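Local coordinates for putative TOXIN related protein (Parabacteroides distasonis ATCC 8503, PDB 3K0Y) that is of unknown function but belongs to the NigD-like family, pairing an OB domain with a C-terminal beta-sandwich domain, at residues Gly129-His134 and Tyr157-Tyr162. Residues are numbered along the deposited sequence; the frame is centred on the assembly and turned at random.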
loop_
_atom_site.group_PDB
_atom_site.type_symbol
_atom_site.label_atom_id
_atom_site.label_comp_id
_atom_site.label_asym_id
_atom_site.label_seq_id
_atom_site.Cartn_x
_atom_site.Cartn_y
_atom_site.Cartn_z
ATOM N N GLY A 129 13.031 -1.489 17.723
ATOM C CA GLY A 129 14.204 -1.755 18.561
ATOM C C GLY A 129 15.421 -2.214 17.803
ATOM O O GLY A 129 16.468 -2.285 18.382
ATOM N N GLY A 130 15.283 -2.535 16.515
ATOM C CA GLY A 130 16.405 -2.877 15.662
ATOM C C GLY A 130 16.783 -4.336 15.744
ATOM O O GLY A 130 17.762 -4.748 15.149
ATOM N N LYS A 131 16.015 -5.126 16.480
ATOM C CA LYS A 131 16.368 -6.515 16.800
ATOM C C LYS A 131 15.618 -7.538 15.939
ATOM O O LYS A 131 16.184 -8.554 15.537
ATOM C CB LYS A 131 16.091 -6.761 18.292
ATOM C CG LYS A 131 16.126 -8.216 18.777
ATOM C CD LYS A 131 15.436 -8.350 20.163
ATOM C CE LYS A 131 15.897 -9.588 20.926
ATOM N NZ LYS A 131 16.151 -10.671 19.915
ATOM N N THR A 132 14.345 -7.285 15.665
ATOM C CA THR A 132 13.515 -8.248 14.921
ATOM C C THR A 132 12.610 -7.522 13.959
ATOM O O THR A 132 11.960 -6.549 14.324
ATOM C CB THR A 132 12.584 -9.098 15.832
ATOM O OG1 THR A 132 13.304 -9.564 16.953
ATOM C CG2 THR A 132 12.009 -10.300 15.075
ATOM N N ALA A 133 12.578 -8.063 12.746
ATOM C CA ALA A 133 11.760 -7.620 11.652
ATOM C C ALA A 133 10.257 -7.695 12.026
ATOM O O ALA A 133 9.808 -8.675 12.605
ATOM C CB ALA A 133 12.084 -8.532 10.424
ATOM N N HIS A 134 9.498 -6.645 11.721
ATOM C CA HIS A 134 8.064 -6.617 11.969
ATOM C C HIS A 134 7.302 -7.164 10.744
ATOM O O HIS A 134 7.716 -6.936 9.633
ATOM C CB HIS A 134 7.600 -5.201 12.272
ATOM C CG HIS A 134 8.224 -4.590 13.483
ATOM N ND1 HIS A 134 7.661 -3.513 14.136
ATOM C CD2 HIS A 134 9.378 -4.878 14.148
ATOM C CE1 HIS A 134 8.428 -3.187 15.169
ATOM N NE2 HIS A 134 9.471 -4.004 15.198
ATOM N N TYR A 157 6.680 -8.888 17.280
ATOM C CA TYR A 157 7.285 -10.059 17.973
ATOM C C TYR A 157 7.979 -9.606 19.264
ATOM O O TYR A 157 7.365 -8.960 20.095
ATOM C CB TYR A 157 8.227 -10.863 17.029
ATOM C CG TYR A 157 7.540 -11.358 15.766
ATOM C CD1 TYR A 157 6.663 -12.451 15.798
ATOM C CD2 TYR A 157 7.724 -10.689 14.553
ATOM C CE1 TYR A 157 6.023 -12.891 14.628
ATOM C CE2 TYR A 157 7.061 -11.090 13.374
ATOM C CZ TYR A 157 6.225 -12.179 13.419
ATOM O OH TYR A 157 5.607 -12.541 12.264
ATOM N N ASP A 158 9.252 -9.917 19.426
ATOM C CA ASP A 158 9.992 -9.539 20.643
ATOM C C ASP A 158 10.867 -8.299 20.463
ATOM O O ASP A 158 11.751 -8.073 21.255
ATOM C CB ASP A 158 10.870 -10.718 21.124
ATOM C CG ASP A 158 11.875 -11.183 20.077
ATOM O OD1 ASP A 158 11.826 -10.766 18.898
ATOM O OD2 ASP A 158 12.731 -12.001 20.426
ATOM N N ASP A 159 10.638 -7.513 19.409
ATOM C CA ASP A 159 11.419 -6.305 19.175
ATOM C C ASP A 159 11.290 -5.316 20.330
ATOM O O ASP A 159 10.209 -4.872 20.641
ATOM C CB ASP A 159 10.990 -5.601 17.893
ATOM C CG ASP A 159 12.070 -4.730 17.321
ATOM O OD1 ASP A 159 13.291 -5.047 17.491
ATOM O OD2 ASP A 159 11.704 -3.741 16.661
ATOM N N PRO A 160 12.420 -4.942 20.959
ATOM C CA PRO A 160 12.298 -3.874 21.934
ATOM C C PRO A 160 11.701 -2.605 21.314
ATOM O O PRO A 160 11.776 -2.401 20.107
ATOM C CB PRO A 160 13.736 -3.622 22.392
ATOM C CG PRO A 160 14.539 -4.752 21.914
ATOM C CD PRO A 160 13.805 -5.345 20.740
ATOM N N GLN A 161 11.116 -1.782 22.170
ATOM C CA GLN A 161 10.479 -0.525 21.817
ATOM C C GLN A 161 11.390 0.637 22.215
ATOM O O GLN A 161 11.134 1.302 23.193
ATOM C CB GLN A 161 9.169 -0.454 22.570
ATOM C CG GLN A 161 8.446 -1.747 22.481
ATOM C CD GLN A 161 7.046 -1.679 22.980
ATOM O OE1 GLN A 161 6.735 -0.945 23.912
ATOM N NE2 GLN A 161 6.189 -2.476 22.389
ATOM N N TYR A 162 12.463 0.852 21.460
ATOM C CA TYR A 162 13.489 1.851 21.788
ATOM C C TYR A 162 13.178 3.230 21.182
ATOM O O TYR A 162 13.379 4.254 21.842
ATOM C CB TYR A 162 14.856 1.411 21.273
ATOM C CG TYR A 162 15.480 0.162 21.899
ATOM C CD1 TYR A 162 15.166 -0.267 23.208
ATOM C CD2 TYR A 162 16.445 -0.558 21.189
ATOM C CE1 TYR A 162 15.795 -1.417 23.771
ATOM C CE2 TYR A 162 17.047 -1.696 21.725
ATOM C CZ TYR A 162 16.729 -2.119 23.004
ATOM O OH TYR A 162 17.374 -3.246 23.483
#
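D159 inserts its carboxylate into the bend of G129-H134, where four hydrogen bonds hold it, two on each oxygen. D159 OD1 takes the backbone N of K131 (2.9 Å), on the syn side and close to the carboxylate plane, and the N of T132 (3.1 Å), which lies well above that plane. D159 OD2 takes G129 N (2.8 Å) and, from the opposite face, NE2 of H134 at 2.7 Å. With CG anti to its backbone N (chi1 -156°), the D159 carboxylate reaches across to the other loop. The bond from H134 NE2 is fairly straight (163°) and lies near the ring plane, imidazole and carboxylate standing 82° apart. H154 bonds ND1 of the same imidazole; bonds at both ring nitrogens would hold its rotation, with W128 stacked on the ring. A second acid, D158, works nearer the surface: its OD1 receives the hydroxyl OG1 of T132 (2.7 Å), while OD2 makes a long salt bridge to K131 NZ (3.7 Å). Van der Waals contacts surround these bonds. CD of K131 packs tightly on CD of P160, carbon to carbon, whereas two tyrosine rings lie against carbonyl oxygens: Y162 CD2 obliquely at G129 O, Y157 by its edge at A133 O. The contact joins two inter-strand loops at one end of the beta sandwich. Three N-H groups and an imidazole converging on the buried D159 tie the two loops together and would probably stabilise its negative charge.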